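PDB 3H3E: metallo-beta-lactamase domain-containing protein from Thermotoga maritima, which is of unknown function but binds zinc and belongs to the metallo-beta-lactamase superfamily, possibly acting as a metal-dependent hydrolase or transferase. Local coordinates for residues His31-Leu36 against Val233-Thr238; Phe42-Ser47 against Gly76-Leu81; Gly70-Ala75 against Gly99-Gly104. The protein carries 2 engineered substitutions. One frame throughout, in Å; residues are numbered along the deposited sequence.

Contact 1: residues His31-Leu36 against Val233-Thr238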
# COMPACT_ATOMS: atom_id res chain seq x y z
N HIS A 31 7.17 -0.91 -12.32
CA HIS A 31 7.49 -0.54 -10.96
C HIS A 31 6.39 0.38 -10.43
O HIS A 31 6.41 1.59 -10.67
CB HIS A 31 8.82 0.17 -10.91
CG HIS A 31 9.29 0.50 -9.53
ND1 HIS A 31 9.43 -0.45 -8.55
CD2 HIS A 31 9.66 1.68 -8.98
CE1 HIS A 31 9.86 0.13 -7.45
NE2 HIS A 31 10.01 1.42 -7.68
N GLY A 32 5.44 -0.21 -9.71
CA GLY A 32 4.41 0.52 -9.02
C GLY A 32 3.42 -0.47 -8.48
O GLY A 32 3.48 -1.65 -8.82
N PHE A 33 2.50 -0.01 -7.65
CA PHE A 33 1.54 -0.90 -7.03
C PHE A 33 0.10 -0.38 -7.23
O PHE A 33 -0.15 0.81 -7.15
CB PHE A 33 1.89 -1.09 -5.54
CG PHE A 33 1.04 -2.12 -4.84
CD1 PHE A 33 1.04 -3.45 -5.27
CD2 PHE A 33 0.25 -1.77 -3.76
CE1 PHE A 33 0.24 -4.40 -4.63
CE2 PHE A 33 -0.54 -2.70 -3.12
CZ PHE A 33 -0.54 -4.02 -3.55
N SER A 34 -0.83 -1.28 -7.52
CA SER A 34 -2.25 -0.94 -7.54
C SER A 34 -3.04 -2.22 -7.36
O SER A 34 -2.78 -3.22 -8.03
CB SER A 34 -2.67 -0.24 -8.84
OG SER A 34 -4.08 -0.20 -8.98
N VAL A 35 -3.99 -2.20 -6.44
CA VAL A 35 -4.79 -3.37 -6.15
C VAL A 35 -6.24 -2.96 -5.93
O VAL A 35 -6.54 -2.04 -5.18
CB VAL A 35 -4.26 -4.14 -4.93
CG1 VAL A 35 -4.11 -3.22 -3.77
CG2 VAL A 35 -5.20 -5.25 -4.57
N LEU A 36 -7.14 -3.64 -6.64
CA LEU A 36 -8.57 -3.45 -6.49
C LEU A 36 -9.07 -4.33 -5.36
O LEU A 36 -8.88 -5.55 -5.36
CB LEU A 36 -9.28 -3.81 -7.79
CG LEU A 36 -10.80 -3.65 -7.81
CD1 LEU A 36 -11.21 -2.22 -7.52
CD2 LEU A 36 -11.29 -4.07 -9.18
N VAL A 233 0.98 -11.79 1.39
CA VAL A 233 1.14 -11.62 -0.05
C VAL A 233 1.99 -10.37 -0.28
O VAL A 233 1.47 -9.25 -0.36
CB VAL A 233 -0.24 -11.42 -0.71
CG1 VAL A 233 -0.12 -11.41 -2.23
CG2 VAL A 233 -1.20 -12.49 -0.25
N PRO A 234 3.32 -10.55 -0.35
CA PRO A 234 4.26 -9.43 -0.44
C PRO A 234 4.50 -8.98 -1.88
O PRO A 234 4.89 -9.79 -2.72
CB PRO A 234 5.56 -10.02 0.14
CG PRO A 234 5.22 -11.45 0.55
CD PRO A 234 4.01 -11.83 -0.22
N CYS A 235 4.28 -7.70 -2.15
CA CYS A 235 4.38 -7.17 -3.51
C CYS A 235 5.41 -6.06 -3.63
O CYS A 235 5.97 -5.64 -2.63
CB CYS A 235 3.03 -6.61 -3.94
SG CYS A 235 1.64 -7.66 -3.61
N HIS A 236 5.65 -5.60 -4.86
CA HIS A 236 6.24 -4.27 -5.09
C HIS A 236 7.61 -4.13 -4.43
O HIS A 236 8.53 -4.91 -4.72
CB HIS A 236 5.25 -3.20 -4.59
CG HIS A 236 5.60 -1.80 -5.00
ND1 HIS A 236 6.11 -1.48 -6.24
CD2 HIS A 236 5.49 -0.62 -4.33
CE1 HIS A 236 6.32 -0.18 -6.31
NE2 HIS A 236 5.95 0.37 -5.16
N CYS A 237 7.75 -3.16 -3.53
CA CYS A 237 9.05 -2.89 -2.89
C CYS A 237 9.70 -4.07 -2.14
O CYS A 237 10.92 -4.12 -2.02
CB CYS A 237 9.05 -1.60 -2.02
SG CYS A 237 7.49 -0.77 -1.48
N THR A 238 8.90 -5.02 -1.68
CA THR A 238 9.34 -5.99 -0.67
C THR A 238 10.76 -6.57 -0.84
O THR A 238 11.60 -6.38 0.01
CB THR A 238 8.31 -7.09 -0.47
OG1 THR A 238 7.02 -6.50 -0.21
CG2 THR A 238 8.69 -7.95 0.72

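Contact 2: residues Phe42-Ser47 against Gly76-Leu81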
# COMPACT_ATOMS: atom_id res chain seq x y z
N PHE A 42 -7.01 0.64 -4.35
CA PHE A 42 -5.87 1.02 -3.51
C PHE A 42 -4.66 1.25 -4.38
O PHE A 42 -4.10 0.30 -4.93
CB PHE A 42 -5.56 -0.08 -2.49
CG PHE A 42 -4.60 0.35 -1.41
CD1 PHE A 42 -5.06 0.97 -0.26
CD2 PHE A 42 -3.24 0.12 -1.54
CE1 PHE A 42 -4.18 1.37 0.73
CE2 PHE A 42 -2.36 0.52 -0.54
CZ PHE A 42 -2.84 1.14 0.60
N ASP A 43 -4.26 2.51 -4.50
CA ASP A 43 -3.14 2.91 -5.36
C ASP A 43 -3.40 2.72 -6.87
O ASP A 43 -4.35 2.06 -7.27
CB ASP A 43 -1.83 2.26 -4.91
CG ASP A 43 -1.27 2.89 -3.64
OD1 ASP A 43 -1.87 3.87 -3.17
OD2 ASP A 43 -0.24 2.41 -3.11
N THR A 44 -2.55 3.31 -7.69
CA THR A 44 -2.80 3.36 -9.12
C THR A 44 -1.54 3.24 -10.00
O THR A 44 -1.57 3.65 -11.15
CB THR A 44 -3.50 4.68 -9.51
OG1 THR A 44 -2.64 5.78 -9.20
CG2 THR A 44 -4.79 4.84 -8.76
N GLY A 45 -0.45 2.70 -9.46
CA GLY A 45 0.77 2.53 -10.23
C GLY A 45 1.48 3.79 -10.69
O GLY A 45 1.23 4.88 -10.17
N LYS A 46 2.37 3.64 -11.67
CA LYS A 46 3.13 4.74 -12.26
C LYS A 46 2.39 5.34 -13.44
O LYS A 46 2.32 6.57 -13.59
CB LYS A 46 4.50 4.22 -12.73
CG LYS A 46 5.39 5.23 -13.43
CD LYS A 46 6.71 4.60 -13.90
CE LYS A 46 6.57 3.96 -15.26
NZ LYS A 46 7.75 3.15 -15.65
N SER A 47 1.86 4.47 -14.30
CA SER A 47 1.15 4.91 -15.50
C SER A 47 -0.19 4.21 -15.63
O SER A 47 -0.88 4.01 -14.64
CB SER A 47 1.99 4.62 -16.74
OG SER A 47 2.29 3.25 -16.79
N GLY A 76 0.68 7.78 -9.61
CA GLY A 76 0.91 8.20 -10.97
C GLY A 76 -0.20 7.90 -11.95
O GLY A 76 -0.47 8.69 -12.85
N GLY A 77 -0.84 6.75 -11.81
CA GLY A 77 -1.92 6.39 -12.70
C GLY A 77 -3.15 7.24 -12.51
O GLY A 77 -4.11 7.12 -13.25
N LEU A 78 -3.14 8.10 -11.50
CA LEU A 78 -4.25 9.04 -11.31
C LEU A 78 -4.30 10.03 -12.47
O LEU A 78 -5.32 10.64 -12.74
CB LEU A 78 -4.08 9.80 -10.01
CG LEU A 78 -4.59 9.10 -8.76
CD1 LEU A 78 -4.15 9.86 -7.54
CD2 LEU A 78 -6.10 9.01 -8.84
N LEU A 79 -3.17 10.18 -13.14
CA LEU A 79 -3.09 11.03 -14.32
C LEU A 79 -3.93 10.47 -15.44
O LEU A 79 -4.11 11.14 -16.45
CB LEU A 79 -1.63 11.13 -14.78
CG LEU A 79 -0.72 11.76 -13.73
CD1 LEU A 79 0.70 11.90 -14.27
CD2 LEU A 79 -1.27 13.10 -13.31
N TYR A 80 -4.43 9.26 -15.27
CA TYR A 80 -5.21 8.59 -16.29
C TYR A 80 -6.67 8.44 -15.89
O TYR A 80 -7.45 7.80 -16.59
CB TYR A 80 -4.61 7.21 -16.60
CG TYR A 80 -3.23 7.28 -17.19
CD1 TYR A 80 -3.03 7.21 -18.57
CD2 TYR A 80 -2.12 7.46 -16.37
CE1 TYR A 80 -1.76 7.31 -19.12
CE2 TYR A 80 -0.84 7.55 -16.91
CZ TYR A 80 -0.67 7.48 -18.29
OH TYR A 80 0.58 7.56 -18.83
N LEU A 81 -7.02 9.01 -14.74
CA LEU A 81 -8.40 8.97 -14.26
C LEU A 81 -8.98 10.37 -14.14
O LEU A 81 -8.25 11.34 -13.94
CB LEU A 81 -8.47 8.25 -12.91
CG LEU A 81 -7.96 6.80 -12.88
CD1 LEU A 81 -7.95 6.29 -11.46
CD2 LEU A 81 -8.79 5.88 -13.79

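Contact 3: residues Gly70-Ala75 against Gly99-Gly104. With ZN (zinc ion), chain B.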
# COMPACT_ATOMS: atom_id res chain seq x y z
N GLY A 70 2.20 9.66 -1.26
CA GLY A 70 2.38 10.45 -2.47
C GLY A 70 3.64 10.23 -3.28
O GLY A 70 4.21 11.19 -3.77
N HIS A 71 4.08 8.98 -3.43
CA HIS A 71 5.13 8.65 -4.39
C HIS A 71 4.57 8.43 -5.80
O HIS A 71 3.43 7.98 -5.97
CB HIS A 71 5.88 7.40 -3.96
CG HIS A 71 7.10 7.68 -3.14
ND1 HIS A 71 7.50 6.85 -2.11
CD2 HIS A 71 7.99 8.69 -3.19
CE1 HIS A 71 8.60 7.34 -1.57
NE2 HIS A 71 8.92 8.46 -2.20
N TYR A 72 5.40 8.73 -6.80
CA TYR A 72 5.04 8.61 -8.22
C TYR A 72 4.52 7.22 -8.63
O TYR A 72 3.61 7.11 -9.43
CB TYR A 72 6.26 8.98 -9.09
CG TYR A 72 7.32 7.90 -9.09
CD1 TYR A 72 7.46 7.03 -10.16
CD2 TYR A 72 8.15 7.73 -8.00
CE1 TYR A 72 8.41 6.03 -10.16
CE2 TYR A 72 9.10 6.74 -7.98
CZ TYR A 72 9.23 5.89 -9.06
OH TYR A 72 10.19 4.90 -9.04
N ASP A 73 5.11 6.16 -8.08
CA ASP A 73 4.76 4.79 -8.44
C ASP A 73 3.45 4.33 -7.78
O ASP A 73 3.03 3.19 -7.99
CB ASP A 73 5.91 3.79 -8.14
CG ASP A 73 6.39 3.84 -6.69
OD1 ASP A 73 6.61 4.95 -6.20
OD2 ASP A 73 6.54 2.78 -6.03
N HIS A 74 2.82 5.20 -7.00
CA HIS A 74 1.56 4.86 -6.33
C HIS A 74 0.45 5.81 -6.73
O HIS A 74 -0.71 5.42 -6.83
CB HIS A 74 1.74 4.83 -4.81
CG HIS A 74 2.73 3.80 -4.37
ND1 HIS A 74 2.35 2.62 -3.77
CD2 HIS A 74 4.07 3.74 -4.52
CE1 HIS A 74 3.43 1.89 -3.53
NE2 HIS A 74 4.49 2.54 -3.98
N ALA A 75 0.81 7.05 -6.99
CA ALA A 75 -0.18 8.07 -7.33
C ALA A 75 -0.18 8.43 -8.83
O ALA A 75 -0.97 9.25 -9.26
CB ALA A 75 0.05 9.31 -6.48
N GLY A 99 16.72 10.83 -2.69
CA GLY A 99 18.03 11.31 -3.03
C GLY A 99 17.82 12.67 -3.64
O GLY A 99 17.14 13.52 -3.07
N GLU A 100 18.41 12.89 -4.81
CA GLU A 100 18.24 14.14 -5.54
C GLU A 100 17.17 13.98 -6.63
O GLU A 100 16.95 14.90 -7.41
CB GLU A 100 19.56 14.56 -6.17
CG GLU A 100 20.75 14.49 -5.22
CD GLU A 100 22.06 14.83 -5.91
OE1 GLU A 100 22.15 15.94 -6.48
OE2 GLU A 100 22.99 13.99 -5.88
N ARG A 101 16.52 12.82 -6.67
CA ARG A 101 15.54 12.52 -7.69
C ARG A 101 14.14 12.84 -7.24
O ARG A 101 13.67 12.31 -6.24
CB ARG A 101 15.58 11.05 -8.05
CG ARG A 101 14.79 10.71 -9.29
CD ARG A 101 14.80 9.23 -9.52
NE ARG A 101 13.76 8.55 -8.75
CZ ARG A 101 14.01 7.58 -7.89
NH1 ARG A 101 15.25 7.18 -7.69
NH2 ARG A 101 13.02 7.00 -7.24
N TYR A 102 13.44 13.66 -8.01
CA TYR A 102 12.07 13.97 -7.71
C TYR A 102 11.21 12.71 -7.81
O TYR A 102 11.19 12.04 -8.84
CB TYR A 102 11.55 15.05 -8.64
CG TYR A 102 10.06 15.28 -8.48
CD1 TYR A 102 9.57 16.03 -7.41
CD2 TYR A 102 9.16 14.73 -9.37
CE1 TYR A 102 8.22 16.23 -7.25
CE2 TYR A 102 7.81 14.93 -9.22
CZ TYR A 102 7.34 15.68 -8.16
OH TYR A 102 5.99 15.88 -8.02
N ALA A 103 10.47 12.41 -6.74
CA ALA A 103 9.62 11.23 -6.70
C ALA A 103 8.19 11.53 -6.30
O ALA A 103 7.46 10.66 -5.85
CB ALA A 103 10.21 10.20 -5.75
N GLY A 104 7.76 12.77 -6.45
CA GLY A 104 6.42 13.12 -6.02
C GLY A 104 5.38 12.85 -7.08
O GLY A 104 5.65 12.22 -8.11
ZN ZN B . 7.21 4.72 -1.73

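Contact 1: residues His31-Leu36 against Val233-Thr238
Two mixed beta-sheets pack together in the metallo-beta-lactamase fold, and here the loop entering strand 34-37 of one meets the end of strand 231-235 of the other, beside the zinc site. Ring and apolar contacts carry the interface; no hydrogen bond crosses it. H236 is its centre: with CG anti to the backbone N (chi1 -169°), its imidazole lies against G32 and F33. F33 CB lies over one face of this ring, a CH-pi contact 4.0 Å from the H236 ring centroid. H236 CE1 reaches the backbone of G32, 3.4 Å from G32 CA, and also sits above the rim of one face of the H31 ring. The two imidazole planes are inclined at 38°, an oblique pairing. On the strand side, C235 CB packs 3.6 Å from F33 CE1, and C235 SG, disulfide-bonded to C257, approaches the F33 ring obliquely.

The polar ends of the histidines share a partner: H31 ND1 is hydrogen-bonded to D21 OD2 and H236 ND1 to D21 OD1, so the carboxylate bridges the two rings and would fix the rotation of both. H236 NE2 has a weak hydrogen bond to D73 OD2. A type II' turn from C235 to T238 presents H236; within it, T238 OG1 donates to an in-plane lone pair of C235 O at 2.8 Å.

Contact 2: residues Phe42-Ser47 against Gly76-Leu81
The carbonyl of G45 faces the first turn of the 3-10 segment 76-80 and meets two successive amides. G77 N donates to G45 O at 3.2 Å, standing well above the carbonyl plane rather than on a lone pair, while G76 N makes a weak bond to the same oxygen at 3.0 Å. Both donors are glycines, so the two backbones meet with no side chain between them, and K46 CA lies 4.3 Å from G76 CA. Carbonyl oxygens gather around the pair: T44 O makes a CA-H...O contact with G77 CA at 3.2 Å, and K46 O makes a similar one with G76 CA.

Side chains flank this backbone pairing. T44 holds OG1 between its backbone N and carbonyl carbon (chi1 62°), which brings the hydroxyl to 3.3 Å from L78 N; the hydroxyl is also hydrogen-bonded to H74 O. T44 CG2 has L81 CD1 as a loose neighbour at 4.4 Å. At the outer end Y80, with CG beside its backbone N (chi1 -64°), lays CE2 3.6 Å from S47 CA, while its hydroxyl comes alongside S47 CB.

A second shell positions the 42-47 loop. E30 bonds K46 N through one carboxylate oxygen and S47 OG through the other, and D43 OD2 is hydrogen-bonded to S68 OG and H74 ND1. The contact thus joins the loop between strand 40-42 and helix 49-56 to the 3-10 segment that follows helix 72-75, with L81 packed on F50 and L51 of helix 49-56 and L78 on W107 and V110 of helix 107-113.

Contact 3: residues Gly70-Ala75 against Gly99-Gly104
One carbonyl oxygen, A103 O, serves both the start of a helix and the edge of a zinc-bound imidazole. Y72 N donates to A103 O at 3.0 Å, somewhat bent (146°) and from above the carbonyl plane. The same oxygen lies in the plane of the H71 ring at its edge, 3.4 Å from H71 CD2, and also receives a CA-H...O contact from H71. H71 ND1 meanwhile binds the zinc ion at 2.2 Å, so ring rotation is set by the metal with A103 bordering the ring; the carbonyl may polarise the imidazole slightly.

H71 is the N-cap of helix 72-75, its own carbonyl accepting from H74 N and A75 N. Together with H69 it supplies two histidines of the HxHxDH signature of the metallo-beta-lactamase superfamily, and H182 completes the protein ligands of this zinc. D73 and H74, also of the signature, could, with H236, form a second metal site as in dinuclear relatives; no metal is modelled there.

At the first residue of the helix, Y72 takes the crowded rotamer, CG between its backbone N and carbonyl carbon (chi1 74°). This lays Y72 CD2 against the A103 methyl; Y72 CB itself lies 3.4 Å from G104 O. R101, from strand 101-102 at the margin of the four-stranded antiparallel sheet, bends at chi3 and crosses the phenol almost at right angles, R101 NH2 stopping 4.0 Å from Y72 OH.

From the N terminus, residues 31-36 open the longest loop, which contact 1 closes only at 233-238, joining the two large sheets. Contacts 2 and 3 are nested within it and cross each other: 42-47 returns to 76-81, but 70-75 lies before that closure and pairs later with 99-104. Contact 2 ties the end of strand 40-42 to the chain beyond helix 72-75, and contact 3 ties that helix to the small antiparallel sheet. The short helix is the shared hub. D73 O probably accepts from F33 N of contact 1, while H74 meets contact 2 through D43 OD2 and T44 N, linking all three next to the histidine motif.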